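Local atomic coordinates of fasciclin-1 (Drosophila melanogaster, PDB entry 1O70), a protein that mediates adhesion between neural cells as a GPI-anchored membrane glycoprotein, of which the third and fourth FAS1 domains are described here. Residues D84-V88 / T143-H148; T109-F113 / T125-G129; V131-Q137 / I149-G155; S167-M171 / Y289-V293. Residues are numbered along the deposited sequence.

In the fold
All but one of the contacts lie in the first of two FAS1 domains, each built on a seven-stranded mixed sheet. Interaction 1 closes a long loop, bringing the segment before helix 88-94 back against strand 145-150. Nested within that loop, interaction 2 pairs strands 110-116 and 123-128 as a hairpin. Interaction 3 closes the next hairpin, strands 131-141 and 145-150; its segments alternate with those of interaction 1, so the two cross, and they share strand 145-150. Interaction 4 opens later, in the second domain, joining the turn after helix 161-167 to strand 284-295. The salt bridge from Glu127 to Arg290 then links interactions 2 and 4, and so the two domains.

Interaction 1 (D84-V88 / T143-H148); sequences DRLNV and TNGYVH
Residues 84-88 run extended but irregular as far as Asn87, the N-cap of helix 88-94, while 143-148 passes from a loop into strand 145-150, a member of the FAS1 domain's mixed sheet. The end-to-end directions of the touching parts differ by 39°. The CA atoms of Arg85 and Gly145 lie 4.5 Å apart, and those of Asn87 and Tyr146 6.3 Å. Gly145 takes phi/psi of 170/-134, where a CB would jam against the preceding carbonyl oxygen, so glycine suits this backbone conformation.

Tyr146 and His148, alternate residues on the strand, both point toward the loop; Val147 between them turns away. With chi1 m and chi2 83°, the Tyr146 ring presents one face to Asn87, whose CB sits 3.5 Å from the ring centroid and 8° off the normal, a CH-pi contact. At the ring edge, Arg85 CG comes 3.4 Å from Tyr146 CE1. The long Arg85 side chain, t at chi1 and chi2, then carries its guanidinium along the backbone, and Asn144 O lies over one of its faces.

Thr49 on strand 48-53 hydrogen-bonds the backbone of Asp84 and Leu86, so the loop straps across the sheet. Buried His148, chi1 m, supplies a hydrogen bond between the segments: its NE2 donates to Leu86 O at 2.9 Å, nearly straight at 169°.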
loop_
_atom_site.group_PDB
_atom_site.type_symbol
_atom_site.label_atom_id
_atom_site.label_comp_id
_atom_site.label_asym_id
_atom_site.label_seq_id
_atom_site.Cartn_x
_atom_site.Cartn_y
_atom_site.Cartn_z
ATOM N N ASP A 84 -5.088 9.406 16.730
ATOM C CA ASP A 84 -4.924 8.598 17.935
ATOM C C ASP A 84 -3.595 8.894 18.648
ATOM O O ASP A 84 -2.715 9.548 18.092
ATOM C CB ASP A 84 -5.033 7.114 17.545
ATOM C CG ASP A 84 -4.787 6.166 18.710
ATOM O OD1 ASP A 84 -5.172 6.481 19.858
ATOM O OD2 ASP A 84 -4.227 5.079 18.462
ATOM N N ARG A 85 -3.472 8.436 19.889
ATOM C CA ARG A 85 -2.256 8.638 20.667
ATOM C C ARG A 85 -1.421 7.367 20.514
ATOM O O ARG A 85 -1.702 6.360 21.162
ATOM C CB ARG A 85 -2.613 8.845 22.132
ATOM C CG ARG A 85 -1.405 8.971 23.040
ATOM C CD ARG A 85 -1.802 8.737 24.491
ATOM N NE ARG A 85 -2.838 9.676 24.886
ATOM C CZ ARG A 85 -2.620 10.975 25.054
ATOM N NH1 ARG A 85 -1.400 11.466 24.865
ATOM N NH2 ARG A 85 -3.618 11.784 25.402
ATOM N N LEU A 86 -0.397 7.410 19.665
ATOM C CA LEU A 86 0.417 6.227 19.427
ATOM C C LEU A 86 1.919 6.347 19.609
ATOM O O LEU A 86 2.593 7.014 18.822
ATOM C CB LEU A 86 0.173 5.701 18.011
ATOM C CG LEU A 86 -1.136 5.002 17.670
ATOM C CD1 LEU A 86 -1.093 4.523 16.216
ATOM C CD2 LEU A 86 -1.334 3.820 18.604
ATOM N N ASN A 87 2.446 5.677 20.630
ATOM C CA ASN A 87 3.888 5.665 20.859
ATOM C C ASN A 87 4.374 4.251 20.560
ATOM O O ASN A 87 3.563 3.339 20.388
ATOM C CB ASN A 87 4.216 6.049 22.306
ATOM C CG ASN A 87 3.559 5.129 23.326
ATOM O OD1 ASN A 87 3.761 5.275 24.523
ATOM N ND2 ASN A 87 2.763 4.184 22.852
ATOM N N VAL A 88 5.687 4.067 20.513
ATOM C CA VAL A 88 6.247 2.751 20.227
ATOM C C VAL A 88 5.573 1.611 20.989
ATOM O O VAL A 88 5.181 0.614 20.383
ATOM C CB VAL A 88 7.748 2.703 20.526
ATOM C CG1 VAL A 88 8.275 1.306 20.295
ATOM C CG2 VAL A 88 8.475 3.697 19.636
ATOM N N THR A 143 1.185 17.268 23.503
ATOM C CA THR A 143 0.052 17.514 24.370
ATOM C C THR A 143 -1.001 16.418 24.289
ATOM O O THR A 143 -1.393 15.860 25.306
ATOM C CB THR A 143 -0.588 18.860 24.015
ATOM O OG1 THR A 143 0.364 19.903 24.249
ATOM C CG2 THR A 143 -1.827 19.104 24.839
ATOM N N ASN A 144 -1.450 16.115 23.076
ATOM C CA ASN A 144 -2.467 15.097 22.869
ATOM C C ASN A 144 -1.939 13.828 22.214
ATOM O O ASN A 144 -2.715 13.028 21.701
ATOM C CB ASN A 144 -3.607 15.672 22.024
ATOM C CG ASN A 144 -4.353 16.773 22.740
ATOM O OD1 ASN A 144 -4.876 16.570 23.838
ATOM N ND2 ASN A 144 -4.406 17.950 22.128
ATOM N N GLY A 145 -0.625 13.637 22.218
ATOM C CA GLY A 145 -0.089 12.437 21.606
ATOM C C GLY A 145 1.414 12.390 21.439
ATOM O O GLY A 145 2.162 12.714 22.362
ATOM N N TYR A 146 1.860 11.978 20.258
ATOM C CA TYR A 146 3.280 11.879 19.999
ATOM C C TYR A 146 3.655 12.319 18.593
ATOM O O TYR A 146 2.804 12.657 17.770
ATOM C CB TYR A 146 3.767 10.440 20.214
ATOM C CG TYR A 146 3.515 9.891 21.609
ATOM C CD1 TYR A 146 2.277 9.351 21.952
ATOM C CD2 TYR A 146 4.514 9.925 22.588
ATOM C CE1 TYR A 146 2.033 8.858 23.231
ATOM C CE2 TYR A 146 4.284 9.433 23.878
ATOM C CZ TYR A 146 3.042 8.902 24.193
ATOM O OH TYR A 146 2.788 8.424 25.461
ATOM N N VAL A 147 4.957 12.325 18.342
ATOM C CA VAL A 147 5.504 12.678 17.051
ATOM C C VAL A 147 6.683 11.756 16.812
ATOM O O VAL A 147 7.460 11.484 17.727
ATOM C CB VAL A 147 5.991 14.126 17.033
ATOM C CG1 VAL A 147 6.901 14.347 15.830
ATOM C CG2 VAL A 147 4.808 15.071 16.974
ATOM N N HIS A 148 6.808 11.277 15.585
ATOM C CA HIS A 148 7.903 10.392 15.208
ATOM C C HIS A 148 8.451 10.903 13.882
ATOM O O HIS A 148 7.688 11.351 13.019
ATOM C CB HIS A 148 7.392 8.974 14.987
ATOM C CG HIS A 148 6.599 8.420 16.131
ATOM N ND1 HIS A 148 7.185 7.993 17.305
ATOM C CD2 HIS A 148 5.273 8.176 16.266
ATOM C CE1 HIS A 148 6.256 7.505 18.110
ATOM N NE2 HIS A 148 5.087 7.604 17.501
#

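Interaction 2 (T109-F113 / T125-G129). With NAG (2-acetamido-2-deoxy-beta-D-glucopyranose), chain B.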
loop_
_atom_site.group_PDB
_atom_site.type_symbol
_atom_site.label_atom_id
_atom_site.label_comp_id
_atom_site.label_asym_id
_atom_site.label_seq_id
_atom_site.Cartn_x
_atom_site.Cartn_y
_atom_site.Cartn_z
ATOM N N THR A 109 -6.785 6.749 3.257
ATOM C CA THR A 109 -5.459 6.192 3.494
ATOM C C THR A 109 -5.245 5.752 4.932
ATOM O O THR A 109 -5.428 6.542 5.858
ATOM C CB THR A 109 -4.371 7.230 3.222
ATOM O OG1 THR A 109 -4.602 7.838 1.949
ATOM C CG2 THR A 109 -2.993 6.579 3.268
ATOM N N PHE A 110 -4.874 4.498 5.140
ATOM C CA PHE A 110 -4.574 4.074 6.497
ATOM C C PHE A 110 -3.114 3.605 6.485
ATOM O O PHE A 110 -2.518 3.450 5.419
ATOM C CB PHE A 110 -5.545 2.981 6.973
ATOM C CG PHE A 110 -5.464 1.704 6.204
ATOM C CD1 PHE A 110 -4.386 0.839 6.385
ATOM C CD2 PHE A 110 -6.478 1.345 5.316
ATOM C CE1 PHE A 110 -4.310 -0.371 5.696
ATOM C CE2 PHE A 110 -6.418 0.134 4.617
ATOM C CZ PHE A 110 -5.328 -0.727 4.811
ATOM N N LEU A 111 -2.530 3.422 7.659
ATOM C CA LEU A 111 -1.142 2.995 7.756
ATOM C C LEU A 111 -1.078 1.804 8.687
ATOM O O LEU A 111 -2.089 1.386 9.249
ATOM C CB LEU A 111 -0.286 4.099 8.380
ATOM C CG LEU A 111 -0.577 5.552 8.019
ATOM C CD1 LEU A 111 0.260 6.494 8.885
ATOM C CD2 LEU A 111 -0.281 5.752 6.537
ATOM N N TYR A 112 0.116 1.257 8.847
ATOM C CA TYR A 112 0.320 0.164 9.778
ATOM C C TYR A 112 1.819 0.098 9.970
ATOM O O TYR A 112 2.575 0.568 9.117
ATOM C CB TYR A 112 -0.295 -1.157 9.273
ATOM C CG TYR A 112 0.291 -1.738 8.027
ATOM C CD1 TYR A 112 1.410 -2.581 8.084
ATOM C CD2 TYR A 112 -0.265 -1.448 6.784
ATOM C CE1 TYR A 112 1.959 -3.117 6.934
ATOM C CE2 TYR A 112 0.267 -1.968 5.628
ATOM C CZ TYR A 112 1.381 -2.807 5.707
ATOM O OH TYR A 112 1.913 -3.363 4.564
ATOM N N PHE A 113 2.245 -0.436 11.107
ATOM C CA PHE A 113 3.659 -0.492 11.422
ATOM C C PHE A 113 4.191 -1.902 11.581
ATOM O O PHE A 113 3.439 -2.868 11.719
ATOM C CB PHE A 113 3.942 0.269 12.727
ATOM C CG PHE A 113 3.427 1.681 12.747
ATOM C CD1 PHE A 113 2.070 1.937 12.875
ATOM C CD2 PHE A 113 4.301 2.756 12.627
ATOM C CE1 PHE A 113 1.588 3.241 12.884
ATOM C CE2 PHE A 113 3.826 4.064 12.634
ATOM C CZ PHE A 113 2.464 4.303 12.762
ATOM N N THR A 125 9.165 0.548 11.318
ATOM C CA THR A 125 8.894 1.009 9.967
ATOM C C THR A 125 7.387 1.171 9.817
ATOM O O THR A 125 6.606 0.586 10.574
ATOM C CB THR A 125 9.417 0.015 8.893
ATOM O OG1 THR A 125 8.864 -1.297 9.111
ATOM C CG2 THR A 125 10.951 -0.038 8.917
ATOM N N VAL A 126 6.982 1.991 8.856
ATOM C CA VAL A 126 5.572 2.245 8.596
ATOM C C VAL A 126 5.311 2.119 7.102
ATOM O O VAL A 126 6.175 2.453 6.282
ATOM C CB VAL A 126 5.162 3.674 9.040
ATOM C CG1 VAL A 126 6.022 4.719 8.337
ATOM C CG2 VAL A 126 3.690 3.916 8.722
ATOM N N GLU A 127 4.125 1.634 6.748
ATOM C CA GLU A 127 3.758 1.481 5.347
ATOM C C GLU A 127 2.506 2.291 5.071
ATOM O O GLU A 127 1.474 2.091 5.704
ATOM C CB GLU A 127 3.490 0.010 4.991
ATOM C CG GLU A 127 2.864 -0.162 3.598
ATOM C CD GLU A 127 3.844 0.122 2.466
ATOM O OE1 GLU A 127 3.388 0.457 1.354
ATOM O OE2 GLU A 127 5.070 -0.009 2.682
ATOM N N GLY A 128 2.597 3.215 4.125
ATOM C CA GLY A 128 1.434 4.016 3.806
ATOM C C GLY A 128 1.505 4.743 2.479
ATOM O O GLY A 128 2.560 5.245 2.085
ATOM N N GLY A 129 0.369 4.798 1.790
ATOM C CA GLY A 129 0.314 5.487 0.514
ATOM C C GLY A 129 1.399 5.029 -0.433
ATOM O O GLY A 129 1.955 5.842 -1.180
HETATM C C1 NAG B . 9.438 -1.917 5.214
HETATM C C2 NAG B . 8.664 -3.004 5.954
HETATM C C3 NAG B . 9.646 -3.810 6.810
HETATM C C4 NAG B . 10.799 -4.363 5.950
HETATM C C5 NAG B . 11.434 -3.210 5.147
HETATM C C6 NAG B . 12.513 -3.643 4.178
HETATM C C7 NAG B . 6.373 -2.651 6.606
HETATM C C8 NAG B . 5.387 -2.017 7.578
HETATM N N2 NAG B . 7.663 -2.403 6.807
HETATM O O3 NAG B . 8.967 -4.853 7.488
HETATM O O4 NAG B . 11.800 -4.940 6.812
HETATM O O5 NAG B . 10.432 -2.514 4.380
HETATM O O6 NAG B . 12.047 -4.691 3.341
HETATM O O7 NAG B . 5.967 -3.351 5.684
HETATM O O HOH W 1 -0.921 0.923 4.713
HETATM O O HOH W 2 -1.997 3.255 2.300
#
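Water stands in for part of the strand pairing here: one molecule donates to both Phe110 O (3.1 Å) and Glu127 O (2.8 Å), and a second joins Phe110 O (3.2 Å) to Gly129 N (2.9 Å). The two strands form an antiparallel beta hairpin in the sheet of the FAS1 domain, with axes 4.8 Å apart at closest and N-to-C directions at 156°. Direct pairing occurs farther along, where Glu127 N donates to Tyr112 O at 3.0 Å and Phe113 and Val126 make a non-hydrogen-bonded pair, CA-CA 4.4 Å. The splayed end thus admits solvent that satisfies the backbone.

The faces differ in character. Leu111, Phe113 and Val126 supply apolar bulk; Val126 CG2 lies 4.2 Å from the Phe113 ring centroid, over its face, and 4.0 Å from Leu111 CB. Glycine fits at 128 because an ideal CB built on Gly128 would clash with Leu111 CD2, only 2.3 Å away. Gly129, with phi 52°, bends the chain out of the strand.

On the other face, Tyr112 and Glu127 meet: Glu127 CB sits over the tyrosine ring, 4.0 Å from the ring centroid, while the Glu127 carboxylate continues to a salt bridge with Arg290 of the following domain. The Asn132 glycan also touches this side, with NAG C8 3.7 Å from Tyr112 CE1 and NAG N2 donating to Thr125 OG1 at 2.8 Å.

Interaction 3 (V131-Q137 / I149-G155); sequences VNATVIQ and IIDHVLG. With NAG (2-acetamido-2-deoxy-beta-D-glucopyranose), chain B.
Strand 131-135 and segment 149-155 run antiparallel and wedge apart only slightly: CA-CA distances are 4.4 Å for Val135-Ile150, 5.2 Å for Ala133-His152 and 5.3 Å for Val131-Leu154. Ala133 is the small bump of the interface. Its CB fits between Ile150 CB and His152 CB, 3.8 Å from each, where a methyl suffices. Beside it the Val131 side chain (chi1 t) fills a hollow lined by His152 CB, 3.7 Å from its CG1, Val153 O, 3.6 Å from its CG2, and Leu154 CD2, 3.9 Å from its CG1.

This is a beta hairpin of the FAS1 sheet, distorted by a classic beta bulge in which Ile136 and Gln137 both face Ile149. Ile136 N donates to Ile149 O (2.7 Å) and Ile149 N to Gln137 O (2.8 Å). The Ile149 side chain (chi1 m, chi2 p) is the large bump, lying against Ile136 and Gln137, its CG2 3.5 Å from Ile136 CG1 and its CD1 3.7 Å from Gln137 CG.

As segment 149-155 leaves the strand, Asp151 (chi1 p) folds back: Asp151 N donates to Thr134 O (3.0 Å), while Asp151 OD1 accepts from Thr134 N (2.8 Å) and His152 ND1 (3.0 Å). Asn132 points away, its ND2 bonded to NAG C1 (1.5 Å).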
loop_
_atom_site.group_PDB
_atom_site.type_symbol
_atom_site.label_atom_id
_atom_site.label_comp_id
_atom_site.label_asym_id
_atom_site.label_seq_id
_atom_site.Cartn_x
_atom_site.Cartn_y
_atom_site.Cartn_z
ATOM N N VAL A 131 4.260 3.963 0.423
ATOM C CA VAL A 131 5.597 4.216 0.926
ATOM C C VAL A 131 5.946 3.482 2.195
ATOM O O VAL A 131 5.131 3.392 3.117
ATOM C CB VAL A 131 5.831 5.709 1.184
ATOM C CG1 VAL A 131 7.175 5.911 1.894
ATOM C CG2 VAL A 131 5.811 6.471 -0.134
ATOM N N ASN A 132 7.166 2.955 2.226
ATOM C CA ASN A 132 7.683 2.259 3.403
ATOM C C ASN A 132 8.761 3.163 3.985
ATOM O O ASN A 132 9.772 3.431 3.335
ATOM C CB ASN A 132 8.304 0.916 3.012
ATOM C CG ASN A 132 8.957 0.209 4.190
ATOM O OD1 ASN A 132 9.807 0.797 4.861
ATOM N ND2 ASN A 132 8.563 -1.039 4.455
ATOM N N ALA A 133 8.547 3.627 5.206
ATOM C CA ALA A 133 9.513 4.507 5.844
ATOM C C ALA A 133 9.958 3.985 7.197
ATOM O O ALA A 133 9.233 3.249 7.877
ATOM C CB ALA A 133 8.930 5.924 6.007
ATOM N N THR A 134 11.163 4.379 7.586
ATOM C CA THR A 134 11.697 3.972 8.863
ATOM C C THR A 134 11.601 5.139 9.818
ATOM O O THR A 134 11.786 6.296 9.437
ATOM C CB THR A 134 13.161 3.528 8.733
ATOM O OG1 THR A 134 13.228 2.359 7.906
ATOM C CG2 THR A 134 13.744 3.203 10.100
ATOM N N VAL A 135 11.272 4.821 11.059
ATOM C CA VAL A 135 11.174 5.826 12.100
ATOM C C VAL A 135 12.605 6.035 12.576
ATOM O O VAL A 135 13.202 5.124 13.141
ATOM C CB VAL A 135 10.325 5.323 13.270
ATOM C CG1 VAL A 135 10.305 6.365 14.375
ATOM C CG2 VAL A 135 8.906 5.031 12.795
ATOM N N ILE A 136 13.159 7.216 12.319
ATOM C CA ILE A 136 14.525 7.507 12.724
ATOM C C ILE A 136 14.573 8.248 14.049
ATOM O O ILE A 136 15.638 8.660 14.490
ATOM C CB ILE A 136 15.259 8.358 11.676
ATOM C CG1 ILE A 136 14.543 9.695 11.494
ATOM C CG2 ILE A 136 15.321 7.608 10.343
ATOM C CD1 ILE A 136 15.272 10.630 10.541
ATOM N N GLN A 137 13.415 8.420 14.676
ATOM C CA GLN A 137 13.315 9.107 15.959
ATOM C C GLN A 137 11.887 8.930 16.425
ATOM O O GLN A 137 10.944 9.280 15.717
ATOM C CB GLN A 137 13.649 10.589 15.797
ATOM C CG GLN A 137 13.241 11.452 16.980
ATOM C CD GLN A 137 14.392 12.272 17.538
ATOM O OE1 GLN A 137 14.180 13.350 18.101
ATOM N NE2 GLN A 137 15.617 11.758 17.399
ATOM N N ILE A 149 9.763 10.818 13.699
ATOM C CA ILE A 149 10.365 11.265 12.449
ATOM C C ILE A 149 10.654 10.077 11.526
ATOM O O ILE A 149 11.272 9.094 11.939
ATOM C CB ILE A 149 11.677 12.071 12.706
ATOM C CG1 ILE A 149 11.350 13.400 13.389
ATOM C CG2 ILE A 149 12.347 12.438 11.384
ATOM C CD1 ILE A 149 10.861 13.285 14.789
ATOM N N ILE A 150 10.186 10.163 10.284
ATOM C CA ILE A 150 10.410 9.100 9.312
ATOM C C ILE A 150 11.310 9.597 8.194
ATOM O O ILE A 150 11.379 10.798 7.929
ATOM C CB ILE A 150 9.081 8.565 8.728
ATOM C CG1 ILE A 150 8.308 9.687 8.023
ATOM C CG2 ILE A 150 8.245 7.947 9.840
ATOM C CD1 ILE A 150 6.959 9.230 7.462
ATOM N N ASP A 151 12.000 8.665 7.541
ATOM C CA ASP A 151 12.942 9.018 6.492
ATOM C C ASP A 151 12.389 9.139 5.085
ATOM O O ASP A 151 13.150 9.350 4.143
ATOM C CB ASP A 151 14.111 8.034 6.494
ATOM C CG ASP A 151 13.670 6.599 6.305
ATOM O OD1 ASP A 151 12.466 6.348 6.046
ATOM O OD2 ASP A 151 14.548 5.722 6.415
ATOM N N HIS A 152 11.081 8.990 4.929
ATOM C CA HIS A 152 10.465 9.142 3.617
ATOM C C HIS A 152 9.143 9.806 3.826
ATOM O O HIS A 152 8.561 9.702 4.902
ATOM C CB HIS A 152 10.227 7.807 2.915
ATOM C CG HIS A 152 11.463 7.207 2.332
ATOM N ND1 HIS A 152 12.245 6.301 3.016
ATOM C CD2 HIS A 152 12.071 7.403 1.138
ATOM C CE1 HIS A 152 13.278 5.959 2.268
ATOM N NE2 HIS A 152 13.197 6.614 1.122
ATOM N N VAL A 153 8.677 10.494 2.795
ATOM C CA VAL A 153 7.403 11.172 2.858
ATOM C C VAL A 153 6.336 10.208 2.354
ATOM O O VAL A 153 6.384 9.751 1.208
ATOM C CB VAL A 153 7.419 12.430 1.983
ATOM C CG1 VAL A 153 6.134 13.199 2.170
ATOM C CG2 VAL A 153 8.630 13.297 2.331
ATOM N N LEU A 154 5.378 9.887 3.216
ATOM C CA LEU A 154 4.315 8.971 2.831
ATOM C C LEU A 154 3.501 9.589 1.693
ATOM O O LEU A 154 3.510 10.809 1.501
ATOM C CB LEU A 154 3.408 8.669 4.031
ATOM C CG LEU A 154 4.078 8.052 5.263
ATOM C CD1 LEU A 154 3.044 7.828 6.360
ATOM C CD2 LEU A 154 4.751 6.745 4.889
ATOM N N GLY A 155 2.811 8.744 0.934
ATOM C CA GLY A 155 1.997 9.229 -0.163
ATOM C C GLY A 155 2.747 9.676 -1.401
ATOM O O GLY A 155 2.140 10.210 -2.324
HETATM C C1 NAG B . 9.438 -1.917 5.214
HETATM C C2 NAG B . 8.664 -3.004 5.954
HETATM C C3 NAG B . 9.646 -3.810 6.810
HETATM C C4 NAG B . 10.799 -4.363 5.950
HETATM C C5 NAG B . 11.434 -3.210 5.147
HETATM C C6 NAG B . 12.513 -3.643 4.178
HETATM C C7 NAG B . 6.373 -2.651 6.606
HETATM C C8 NAG B . 5.387 -2.017 7.578
HETATM N N2 NAG B . 7.663 -2.403 6.807
HETATM O O3 NAG B . 8.967 -4.853 7.488
HETATM O O4 NAG B . 11.800 -4.940 6.812
HETATM O O5 NAG B . 10.432 -2.514 4.380
HETATM O O6 NAG B . 12.047 -4.691 3.341
HETATM O O7 NAG B . 5.967 -3.351 5.684
#

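Interaction 4 (S167-M171 / Y289-V293); sequences SDPMM and YRPDV. With NAG (2-acetamido-2-deoxy-beta-D-glucopyranose), chain B.
A salt bridge holds this contact together: Arg290 NH1 and NH2 both donate to Asp168 OD2, at 2.7 and 2.9 Å. The other carboxylate oxygen braces its own backbone, Asp168 OD1 accepting from Met170 N at 2.9 Å in an Asx turn. Asp168, the first residue to leave helical geometry after helix 161-167, also accepts Met171 N on its O at 2.9 Å, and residues 169-171 form a short 3-10 segment. Aspartate suits the place because one side chain can shape the turn and bind the arginine.

Across the contact, Tyr289 and Arg290 form a classic beta bulge facing Val302, where strand 284-295 of the second FAS1 domain turns a corner. The backbones stay well apart, with CA-CA 10.2 Å for Met170-Arg290 and 10.9 Å for Asp168-Val293, so long side chains span the gap. Arg290 is m, t, p over chi1 to chi3. Met170 (chi1 and chi2 t) makes a Met-aromatic contact, its SD 4.8 Å from the Tyr289 ring centroid at the ring edge. Met171 (m, t, t) brings its CE 3.9 Å from Arg290 NH1 and 4.4 Å from Val293 CG1.

Arg290 NH2 also bridges to Glu127 of the preceding FAS1 domain. One buried guanidinium thus serves a carboxylate of each domain, so the charge pairing spans the domain junction.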
loop_
_atom_site.group_PDB
_atom_site.type_symbol
_atom_site.label_atom_id
_atom_site.label_comp_id
_atom_site.label_asym_id
_atom_site.label_seq_id
_atom_site.Cartn_x
_atom_site.Cartn_y
_atom_site.Cartn_z
ATOM N N SER A 167 10.558 -5.278 -2.008
ATOM C CA SER A 167 10.779 -4.684 -0.698
ATOM C C SER A 167 9.659 -4.864 0.343
ATOM O O SER A 167 9.856 -4.538 1.515
ATOM C CB SER A 167 11.119 -3.193 -0.850
ATOM O OG SER A 167 10.087 -2.473 -1.475
ATOM N N ASP A 168 8.504 -5.385 -0.066
ATOM C CA ASP A 168 7.364 -5.583 0.839
ATOM C C ASP A 168 7.232 -7.052 1.263
ATOM O O ASP A 168 6.827 -7.907 0.466
ATOM C CB ASP A 168 6.069 -5.140 0.148
ATOM C CG ASP A 168 4.914 -4.931 1.125
ATOM O OD1 ASP A 168 4.759 -5.729 2.080
ATOM O OD2 ASP A 168 4.137 -3.973 0.924
ATOM N N PRO A 169 7.526 -7.362 2.538
ATOM C CA PRO A 169 7.429 -8.754 3.005
ATOM C C PRO A 169 6.063 -9.400 2.780
ATOM O O PRO A 169 5.950 -10.624 2.633
ATOM C CB PRO A 169 7.743 -8.656 4.501
ATOM C CG PRO A 169 8.465 -7.348 4.645
ATOM C CD PRO A 169 7.766 -6.451 3.668
ATOM N N MET A 170 5.027 -8.571 2.768
ATOM C CA MET A 170 3.668 -9.060 2.593
ATOM C C MET A 170 3.416 -9.621 1.195
ATOM O O MET A 170 2.513 -10.438 0.995
ATOM C CB MET A 170 2.684 -7.933 2.878
ATOM C CG MET A 170 1.327 -8.457 3.241
ATOM S SD MET A 170 0.255 -7.193 3.905
ATOM C CE MET A 170 -0.501 -6.717 2.408
ATOM N N MET A 171 4.245 -9.182 0.253
ATOM C CA MET A 171 4.156 -9.578 -1.141
ATOM C C MET A 171 5.188 -10.626 -1.525
ATOM O O MET A 171 5.238 -11.033 -2.681
ATOM C CB MET A 171 4.327 -8.337 -2.034
ATOM C CG MET A 171 3.239 -7.256 -1.833
ATOM S SD MET A 171 3.498 -5.777 -2.840
ATOM C CE MET A 171 2.298 -4.627 -2.185
ATOM N N TYR A 289 -7.290 -6.193 0.841
ATOM C CA TYR A 289 -6.629 -5.907 2.114
ATOM C C TYR A 289 -5.906 -4.557 2.163
ATOM O O TYR A 289 -6.041 -3.812 3.129
ATOM C CB TYR A 289 -5.651 -7.033 2.453
ATOM C CG TYR A 289 -5.009 -6.893 3.805
ATOM C CD1 TYR A 289 -5.778 -6.923 4.969
ATOM C CD2 TYR A 289 -3.633 -6.711 3.925
ATOM C CE1 TYR A 289 -5.189 -6.771 6.228
ATOM C CE2 TYR A 289 -3.035 -6.561 5.180
ATOM C CZ TYR A 289 -3.821 -6.590 6.325
ATOM O OH TYR A 289 -3.235 -6.430 7.563
ATOM N N ARG A 290 -5.113 -4.251 1.145
ATOM C CA ARG A 290 -4.425 -2.964 1.090
ATOM C C ARG A 290 -4.741 -2.375 -0.278
ATOM O O ARG A 290 -4.170 -2.783 -1.299
ATOM C CB ARG A 290 -2.910 -3.134 1.232
ATOM C CG ARG A 290 -2.414 -3.319 2.655
ATOM C CD ARG A 290 -0.976 -3.762 2.657
ATOM N NE ARG A 290 -0.110 -2.809 1.972
ATOM C CZ ARG A 290 1.084 -3.125 1.481
ATOM N NH1 ARG A 290 1.541 -4.372 1.601
ATOM N NH2 ARG A 290 1.816 -2.196 0.876
ATOM N N PRO A 291 -5.688 -1.440 -0.325
ATOM C CA PRO A 291 -6.019 -0.844 -1.614
ATOM C C PRO A 291 -5.107 0.324 -1.934
ATOM O O PRO A 291 -4.528 0.952 -1.047
ATOM C CB PRO A 291 -7.440 -0.365 -1.401
ATOM C CG PRO A 291 -7.382 0.108 0.021
ATOM C CD PRO A 291 -6.681 -1.063 0.695
ATOM N N ASP A 292 -4.976 0.603 -3.218
ATOM C CA ASP A 292 -4.209 1.748 -3.654
ATOM C C ASP A 292 -2.783 1.888 -3.150
ATOM O O ASP A 292 -2.413 2.946 -2.656
ATOM C CB ASP A 292 -5.010 3.001 -3.297
ATOM C CG ASP A 292 -6.471 2.890 -3.731
ATOM O OD1 ASP A 292 -6.704 2.504 -4.896
ATOM O OD2 ASP A 292 -7.383 3.171 -2.925
ATOM N N VAL A 293 -1.974 0.843 -3.272
ATOM C CA VAL A 293 -0.587 0.948 -2.848
ATOM C C VAL A 293 0.120 1.555 -4.056
ATOM O O VAL A 293 0.643 0.841 -4.902
ATOM C CB VAL A 293 -0.004 -0.447 -2.504
ATOM C CG1 VAL A 293 1.483 -0.336 -2.163
ATOM C CG2 VAL A 293 -0.776 -1.053 -1.319
HETATM C C1 NAG B . 9.438 -1.917 5.214
HETATM C C2 NAG B . 8.664 -3.004 5.954
HETATM C C3 NAG B . 9.646 -3.810 6.810
HETATM C C4 NAG B . 10.799 -4.363 5.950
HETATM C C5 NAG B . 11.434 -3.210 5.147
HETATM C C6 NAG B . 12.513 -3.643 4.178
HETATM C C7 NAG B . 6.373 -2.651 6.606
HETATM C C8 NAG B . 5.387 -2.017 7.578
HETATM N N2 NAG B . 7.663 -2.403 6.807
HETATM O O3 NAG B . 8.967 -4.853 7.488
HETATM O O4 NAG B . 11.800 -4.940 6.812
HETATM O O5 NAG B . 10.432 -2.514 4.380
HETATM O O6 NAG B . 12.047 -4.691 3.341
HETATM O O7 NAG B . 5.967 -3.351 5.684
#